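Local coordinates for scaffolding protein (Clostridium cellulolyticum, PDB 1G43) that probably binds crystalline cellulose through this family IIIa cellulose-binding domain and so attaches the cellulosome to its substrate, at residues Q9-S15 with Y134-Y140; H61-M65 with S111-Q115. All blocks are in the same frame, centred on the assembly; numbering follows the deposited sequence.

Interaction 1: residues Q9-S15 with Y134-Y140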
loop_
_atom_site.group_PDB
_atom_site.type_symbol
_atom_site.label_atom_id
_atom_site.label_comp_id
_atom_site.label_asym_id
_atom_site.label_seq_id
_atom_site.Cartn_x
_atom_site.Cartn_y
_atom_site.Cartn_z
ATOM N N GLN A 9 -0.169 -9.398 -1.291
ATOM C CA GLN A 9 -0.225 -9.845 0.088
ATOM C C GLN A 9 0.059 -8.659 0.986
ATOM O O GLN A 9 0.732 -7.698 0.580
ATOM C CB GLN A 9 0.763 -10.965 0.349
ATOM C CG GLN A 9 0.213 -12.315 -0.015
ATOM C CD GLN A 9 1.154 -13.423 0.372
ATOM O OE1 GLN A 9 2.307 -13.473 -0.078
ATOM N NE2 GLN A 9 0.686 -14.311 1.217
ATOM N N PHE A 10 -0.432 -8.736 2.218
ATOM C CA PHE A 10 -0.317 -7.632 3.145
ATOM C C PHE A 10 0.043 -8.068 4.566
ATOM O O PHE A 10 -0.155 -9.217 4.924
ATOM C CB PHE A 10 -1.665 -6.907 3.121
ATOM C CG PHE A 10 -1.836 -5.867 4.185
ATOM C CD1 PHE A 10 -1.521 -4.549 3.938
ATOM C CD2 PHE A 10 -2.346 -6.207 5.420
ATOM C CE1 PHE A 10 -1.717 -3.556 4.920
ATOM C CE2 PHE A 10 -2.543 -5.247 6.396
ATOM C CZ PHE A 10 -2.230 -3.916 6.150
ATOM N N ASN A 11 0.592 -7.142 5.355
ATOM C CA ASN A 11 0.942 -7.377 6.764
ATOM C C ASN A 11 1.265 -6.018 7.379
ATOM O O ASN A 11 1.631 -5.090 6.658
ATOM C CB ASN A 11 2.128 -8.381 6.909
ATOM C CG ASN A 11 3.498 -7.719 7.217
ATOM O OD1 ASN A 11 3.679 -7.024 8.226
ATOM N ND2 ASN A 11 4.482 -7.975 6.349
ATOM N N ASN A 12 1.061 -5.875 8.683
ATOM C CA ASN A 12 1.392 -4.636 9.378
ATOM C C ASN A 12 2.112 -4.981 10.689
ATOM O O ASN A 12 2.012 -4.264 11.681
ATOM C CB ASN A 12 0.136 -3.798 9.667
ATOM C CG ASN A 12 -0.951 -4.600 10.337
ATOM O OD1 ASN A 12 -0.692 -5.654 10.929
ATOM N ND2 ASN A 12 -2.180 -4.103 10.258
ATOM N N GLY A 13 2.849 -6.085 10.688
ATOM C CA GLY A 13 3.566 -6.489 11.890
ATOM C C GLY A 13 2.651 -6.495 13.099
ATOM O O GLY A 13 3.061 -6.136 14.211
ATOM N N SER A 14 1.403 -6.886 12.861
ATOM C CA SER A 14 0.393 -6.956 13.894
ATOM C C SER A 14 0.435 -5.744 14.851
ATOM O O SER A 14 0.685 -5.898 16.040
ATOM C CB SER A 14 0.553 -8.266 14.686
ATOM O OG SER A 14 -0.609 -8.517 15.470
ATOM N N SER A 15 0.189 -4.547 14.311
ATOM C CA SER A 15 0.188 -3.312 15.100
ATOM C C SER A 15 -1.045 -3.262 16.003
ATOM O O SER A 15 -2.105 -3.794 15.653
ATOM C CB SER A 15 0.201 -2.076 14.180
ATOM O OG SER A 15 -0.884 -2.120 13.249
ATOM N N TYR A 134 -7.950 -1.942 8.005
ATOM C CA TYR A 134 -7.215 -2.491 9.124
ATOM C C TYR A 134 -7.549 -3.880 9.614
ATOM O O TYR A 134 -8.702 -4.265 9.780
ATOM C CB TYR A 134 -7.267 -1.536 10.339
ATOM C CG TYR A 134 -6.545 -2.091 11.583
ATOM C CD1 TYR A 134 -5.152 -2.149 11.645
ATOM C CD2 TYR A 134 -7.266 -2.638 12.652
ATOM C CE1 TYR A 134 -4.489 -2.750 12.747
ATOM C CE2 TYR A 134 -6.610 -3.243 13.759
ATOM C CZ TYR A 134 -5.228 -3.294 13.791
ATOM O OH TYR A 134 -4.597 -3.897 14.839
ATOM N N THR A 135 -6.490 -4.635 9.826
ATOM C CA THR A 135 -6.566 -5.954 10.403
ATOM C C THR A 135 -5.180 -6.269 10.927
ATOM O O THR A 135 -4.175 -6.010 10.272
ATOM C CB THR A 135 -7.011 -7.037 9.408
ATOM O OG1 THR A 135 -7.233 -8.241 10.144
ATOM C CG2 THR A 135 -5.960 -7.294 8.354
ATOM N N ALA A 136 -5.123 -6.808 12.135
ATOM C CA ALA A 136 -3.834 -7.152 12.725
ATOM C C ALA A 136 -3.322 -8.367 11.978
ATOM O O ALA A 136 -3.872 -9.445 12.101
ATOM C CB ALA A 136 -3.998 -7.454 14.195
ATOM N N ALA A 137 -2.288 -8.163 11.167
ATOM C CA ALA A 137 -1.681 -9.213 10.371
ATOM C C ALA A 137 -0.194 -9.166 10.665
ATOM O O ALA A 137 0.499 -8.196 10.321
ATOM C CB ALA A 137 -1.931 -8.955 8.921
ATOM N N GLY A 138 0.293 -10.223 11.306
ATOM C CA GLY A 138 1.685 -10.284 11.680
ATOM C C GLY A 138 2.561 -10.856 10.610
ATOM O O GLY A 138 3.777 -10.655 10.636
ATOM N N SER A 139 1.959 -11.570 9.668
ATOM C CA SER A 139 2.721 -12.157 8.565
ATOM C C SER A 139 1.969 -11.845 7.276
ATOM O O SER A 139 0.794 -11.527 7.318
ATOM C CB SER A 139 2.834 -13.656 8.770
ATOM O OG SER A 139 1.534 -14.228 8.924
ATOM N N TYR A 140 2.631 -11.908 6.130
ATOM C CA TYR A 140 1.934 -11.598 4.882
ATOM C C TYR A 140 0.717 -12.515 4.741
ATOM O O TYR A 140 0.771 -13.690 5.083
ATOM C CB TYR A 140 2.873 -11.753 3.657
ATOM C CG TYR A 140 3.798 -10.555 3.405
ATOM C CD1 TYR A 140 3.276 -9.291 3.095
ATOM C CD2 TYR A 140 5.189 -10.661 3.559
ATOM C CE1 TYR A 140 4.109 -8.163 2.955
ATOM C CE2 TYR A 140 6.039 -9.530 3.425
ATOM C CZ TYR A 140 5.484 -8.291 3.125
ATOM O OH TYR A 140 6.295 -7.169 3.024
#
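Start with Y140, the residue with the largest area buried by the contact (111 Å²). Its ring lies against the end of strand 6-11: N11 offers its carboxamide to one face, with N11 ND2 3.4 Å from Y140 CZ, while Q9 C comes within 3.9 Å of Y140 CD1. At the root of the same residue, Y140 CA makes a CA-H...O contact of 3.2 Å to F10 O. The hydroxyl of Y140 reaches past this contact to E113.

N11 then turns the chain. Its OD1 accepts from G13 N at 2.8 Å, an Asx turn, and its CB sits 3.4 Å from S139 O. F10 sends its CA-to-CB bond away from the loop, yet its ring still approaches it, with F10 CD2 4.5 Å from A137 CB, and meets W143.

Beyond the turn the contact is made by hydrogen bonds. A137 O accepts from both N12 N (2.9 Å) and S14 N (3.0 Å). The N12 carboxamide bridges the opposing backbone, OD1 taking A137 N at 3.0 Å and ND2 giving to T135 O at 2.8 Å. Y134 OH closes the far end on S15 O at 2.6 Å.

In this CBM3 beta-sandwich, the irregular loop between strands 126-127 and 147-150 is thus joined to the end of strand 6-11 and the turn after it, and the chemistry implies that directional polar bonds hold it there.

Interaction 2: residues H61-M65 with S111-Q115; sequences HAGYM and SIEIQ
Build two extended strands, H61-M65 and S111-Q115, running antiparallel at 178° with their axes 4.8 Å apart. H61 pairs with Q115 and G63 with E113 as hydrogen-bonded pairs, CA to CA 5.2 and 5.6 Å; A62 faces I114 between them as a non-hydrogen-bonded pair, CA to CA 4.4 Å, and Y64 lies opposite I112 at 4.8 Å.

The G63 pair is fully made: G63 N to E113 O and E113 N to G63 O are both 3.1 Å. At the other pair Q115 N gives to H61 O at 2.8 Å, but the return bond from H61 N to Q115 O is weak at 3.5 Å. E113 O also receives a CA-H...O contact from A62 CA at 3.0 Å; A62 N bonds to T74 OG1. Past Y64 the strands part, M65 N lying 4.4 Å from S111 O, and a water donates to S111 O at 2.7 Å and accepts weakly from M65 N at 3.5 Å. S111 OG bonds with T29 OG1.

A62, Y64, I112 and I114 share the buried face. With chi1 at p, Y64 puts CD2 4.0 Å from I112 CG1, and its hydroxyl bonds to A103 O. H61, E113 and Q115 occupy the other face; Q115 (m, t) brings OE1 4.0 Å from H61 CB, and E113 (t, t) sends OE2 to Y140.

This beta-sandwich ladder is regular at G63/E113, looser at both ends. I112 and I114 backbones bond to V28 and F26, that of Y64 to I71, so strand 111-120 lies between 55-66 and 18-30, while 69-72 flanks 55-66.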
loop_
_atom_site.group_PDB
_atom_site.type_symbol
_atom_site.label_atom_id
_atom_site.label_comp_id
_atom_site.label_asym_id
_atom_site.label_seq_id
_atom_site.Cartn_x
_atom_site.Cartn_y
_atom_site.Cartn_z
ATOM N N HIS A 61 11.515 0.239 3.205
ATOM C CA HIS A 61 12.245 -0.646 2.308
ATOM C C HIS A 61 11.375 -1.068 1.140
ATOM O O HIS A 61 10.192 -1.353 1.313
ATOM C CB HIS A 61 12.684 -1.911 3.044
ATOM C CG HIS A 61 13.180 -2.983 2.136
ATOM N ND1 HIS A 61 14.449 -2.974 1.602
ATOM C CD2 HIS A 61 12.541 -4.033 1.572
ATOM C CE1 HIS A 61 14.570 -3.965 0.739
ATOM N NE2 HIS A 61 13.425 -4.623 0.700
ATOM N N ALA A 62 11.966 -1.088 -0.047
ATOM C CA ALA A 62 11.260 -1.534 -1.233
ATOM C C ALA A 62 12.299 -2.131 -2.157
ATOM O O ALA A 62 13.369 -1.543 -2.366
ATOM C CB ALA A 62 10.548 -0.383 -1.909
ATOM N N GLY A 63 11.991 -3.295 -2.714
ATOM C CA GLY A 63 12.943 -3.930 -3.599
ATOM C C GLY A 63 12.395 -5.074 -4.414
ATOM O O GLY A 63 11.298 -5.587 -4.137
ATOM N N TYR A 64 13.161 -5.460 -5.441
ATOM C CA TYR A 64 12.781 -6.569 -6.315
ATOM C C TYR A 64 13.915 -7.074 -7.209
ATOM O O TYR A 64 14.928 -6.407 -7.428
ATOM C CB TYR A 64 11.572 -6.196 -7.173
ATOM C CG TYR A 64 11.862 -5.138 -8.212
ATOM C CD1 TYR A 64 12.306 -5.490 -9.490
ATOM C CD2 TYR A 64 11.708 -3.791 -7.919
ATOM C CE1 TYR A 64 12.588 -4.515 -10.451
ATOM C CE2 TYR A 64 11.984 -2.823 -8.862
ATOM C CZ TYR A 64 12.420 -3.187 -10.130
ATOM O OH TYR A 64 12.651 -2.218 -11.082
ATOM N N MET A 65 13.707 -8.279 -7.723
ATOM C CA MET A 65 14.649 -8.967 -8.580
ATOM C C MET A 65 14.353 -8.695 -10.035
ATOM O O MET A 65 13.212 -8.823 -10.483
ATOM C CB MET A 65 14.559 -10.464 -8.312
ATOM C CG MET A 65 15.105 -10.831 -6.949
ATOM S SD MET A 65 16.891 -10.705 -7.031
ATOM C CE MET A 65 17.188 -12.412 -7.721
ATOM N N SER A 111 8.161 -10.289 -8.113
ATOM C CA SER A 111 7.571 -9.730 -6.883
ATOM C C SER A 111 8.274 -8.479 -6.381
ATOM O O SER A 111 9.494 -8.398 -6.402
ATOM C CB SER A 111 7.643 -10.734 -5.738
ATOM O OG SER A 111 6.692 -11.746 -5.897
ATOM N N ILE A 112 7.509 -7.506 -5.914
ATOM C CA ILE A 112 8.110 -6.333 -5.327
ATOM C C ILE A 112 7.570 -6.213 -3.895
ATOM O O ILE A 112 6.366 -6.338 -3.659
ATOM C CB ILE A 112 7.786 -5.039 -6.135
ATOM C CG1 ILE A 112 8.510 -3.841 -5.491
ATOM C CG2 ILE A 112 6.269 -4.859 -6.255
ATOM C CD1 ILE A 112 8.240 -2.516 -6.197
ATOM N N GLU A 113 8.466 -6.000 -2.938
ATOM C CA GLU A 113 8.071 -5.837 -1.549
ATOM C C GLU A 113 8.175 -4.354 -1.219
ATOM O O GLU A 113 9.175 -3.718 -1.508
ATOM C CB GLU A 113 8.964 -6.651 -0.626
ATOM C CG GLU A 113 8.552 -6.508 0.835
ATOM C CD GLU A 113 9.356 -7.385 1.783
ATOM O OE1 GLU A 113 10.340 -8.026 1.334
ATOM O OE2 GLU A 113 9.005 -7.432 2.979
ATOM N N ILE A 114 7.122 -3.811 -0.625
ATOM C CA ILE A 114 7.050 -2.397 -0.309
ATOM C C ILE A 114 6.607 -2.185 1.135
ATOM O O ILE A 114 5.444 -2.406 1.458
ATOM C CB ILE A 114 6.049 -1.724 -1.251
ATOM C CG1 ILE A 114 6.407 -2.060 -2.695
ATOM C CG2 ILE A 114 6.054 -0.229 -1.041
ATOM C CD1 ILE A 114 5.531 -1.390 -3.707
ATOM N N GLN A 115 7.523 -1.745 1.994
ATOM C CA GLN A 115 7.206 -1.545 3.406
ATOM C C GLN A 115 7.125 -0.089 3.714
ATOM O O GLN A 115 8.082 0.647 3.535
ATOM C CB GLN A 115 8.220 -2.246 4.308
ATOM C CG GLN A 115 8.263 -3.754 4.029
ATOM C CD GLN A 115 9.093 -4.533 5.046
ATOM O OE1 GLN A 115 10.303 -4.367 5.146
ATOM N NE2 GLN A 115 8.431 -5.394 5.803
HETATM O O HOH W 1 11.346 -10.296 -6.206
#

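In the fold
Interactions 1 and 2 have their centres about 16 Å apart and both reach the same antiparallel sheet. Strand 6-11 pairs with 18-30, which pairs with 111-120, which in turn pairs with 55-66, so interaction 1 builds on one flank and interaction 2 joins the last two of these strands. Along the chain the order is 9-15, 61-65, 111-115, 134-140, with both segments of interaction 2 falling between those of interaction 1. The two meet directly: Y140 OH lies 2.7 Å from E113 OE2, a probable hydrogen bond. Y140 also packs on R25 and K27, so its side chain spans strand 18-30 and ties sequence-distant parts of the CBM3 sandwich together.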